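Local coordinates for protein salivary cystatin-L (Ixodes scapularis, PDB 4ZM8) that inhibits host cysteine proteinases such as cathepsins L and S, helping the feeding tick to suppress its host's immune response, at the interface of chains A and B. Coordinates in Å, arbitrary orientation; residue numbers count along the deposited sequence, not the author numbering. Chains: chain A/B, Putative secreted cystatin.

The interface of chains A and B. Residues chain A 104, 106; chain B 25, 29.
A:Lys104 lays its aliphatic chain across one face of the B:Tyr25 ring, where a long, flexible methylene chain suits a flat aromatic surface. Its CD stands over the middle of that face, 3.9 Å from the ring centroid, in a CH-pi contact. CG of the lysine points away from its own carbonyl carbon (chi1 -39°), and the chain then runs extended over the ring before bending at chi4. This brings the amine NZ over the CD1-CE1 bond on the same face, where the aromatic electrons might favour a positive charge.

Further apolar contact comes from A:Val106, a compact branched residue of the same strand. Its methyl CG2 comes in beside CE2 of B:Tyr25 at 3.5 Å, from the B:Thr29 side of the ring plane; the two side chains run past each other in opposite senses.

On that opposite face, B:Thr29 sets its hydroxyl OG1 3.6 Å above the ring centre. Its short, branched side chain also lets OG1 hydrogen-bond to the backbone O of B:Tyr25, one turn back, from 44° out of the carbonyl plane, off the lone pairs.

A water bridges the chains, 2.5 Å from the phenol OH of B:Tyr25 and 3.1 Å from the backbone O of A:Lys104; tyrosine offers both ring faces and this hydroxyl.

The patch and its two-fold twin help hold strand 104-106 of one chain against helix 17-31 of the other, in probably the homodimer seen in vitro. The protein is a monomer; dimerization, unlikely in vivo, is predicted to abolish inhibition by disrupting protease binding.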
ATOM      1  N   LYS A 104      -7.142   5.483  -9.805  1.00 45.57           N
ATOM      2  CA  LYS A 104      -7.707   4.705  -8.707  1.00 37.02           C
ATOM      3  C   LYS A 104      -7.190   3.277  -8.651  1.00 41.67           C
ATOM      4  O   LYS A 104      -6.818   2.698  -9.676  1.00 46.16           O
ATOM      5  CB  LYS A 104      -9.237   4.671  -8.815  1.00 36.35           C
ATOM      6  CG  LYS A 104      -9.832   5.986  -9.259  1.00 41.49           C
ATOM      7  CD  LYS A 104     -11.329   5.916  -9.381  1.00 38.05           C
ATOM      8  CE  LYS A 104     -11.842   6.943 -10.380  1.00 41.45           C
ATOM      9  NZ  LYS A 104     -11.616   6.479 -11.779  1.00 42.53           N
ATOM     10  N   VAL A 106      -8.113  -0.658  -6.586  1.00 42.86           N
ATOM     11  CA  VAL A 106      -9.160  -1.404  -5.905  1.00 38.39           C
ATOM     12  C   VAL A 106      -8.560  -2.601  -5.174  1.00 38.07           C
ATOM     13  O   VAL A 106      -7.866  -3.416  -5.768  1.00 38.04           O
ATOM     14  CB  VAL A 106     -10.241  -1.866  -6.906  1.00 34.27           C
ATOM     15  CG1 VAL A 106     -11.225  -2.811  -6.256  1.00 35.47           C
ATOM     16  CG2 VAL A 106     -10.966  -0.664  -7.475  1.00 34.55           C
TER
ATOM     17  N   TYR B  25     -17.332   1.859 -10.327  1.00 25.87           N
ATOM     18  CA  TYR B  25     -15.977   1.692 -10.829  1.00 26.47           C
ATOM     19  C   TYR B  25     -15.348   0.437 -10.246  1.00 29.87           C
ATOM     20  O   TYR B  25     -14.924  -0.466 -10.979  1.00 28.52           O
ATOM     21  CB  TYR B  25     -15.118   2.911 -10.489  1.00 27.92           C
ATOM     22  CG  TYR B  25     -13.641   2.655 -10.674  1.00 35.33           C
ATOM     23  CD1 TYR B  25     -13.034   2.873 -11.905  1.00 43.44           C
ATOM     24  CD2 TYR B  25     -12.853   2.170  -9.633  1.00 31.49           C
ATOM     25  CE1 TYR B  25     -11.686   2.630 -12.094  1.00 37.10           C
ATOM     26  CE2 TYR B  25     -11.514   1.908  -9.820  1.00 35.90           C
ATOM     27  CZ  TYR B  25     -10.933   2.148 -11.057  1.00 39.84           C
ATOM     28  OH  TYR B  25      -9.587   1.905 -11.263  1.00 49.50           O
ATOM     29  N   THR B  29     -14.618  -3.069 -12.220  1.00 32.15           N
ATOM     30  CA  THR B  29     -13.182  -3.326 -12.291  1.00 32.25           C
ATOM     31  C   THR B  29     -12.815  -4.671 -11.680  1.00 34.28           C
ATOM     32  O   THR B  29     -12.097  -5.467 -12.283  1.00 44.43           O
ATOM     33  CB  THR B  29     -12.371  -2.237 -11.580  1.00 33.20           C
ATOM     34  OG1 THR B  29     -12.472  -1.013 -12.317  1.00 38.31           O
ATOM     35  CG2 THR B  29     -10.919  -2.642 -11.487  1.00 31.25           C
TER
HETATM   36  O   HOH W   1      -7.629   0.280 -11.408  1.00 22.43           O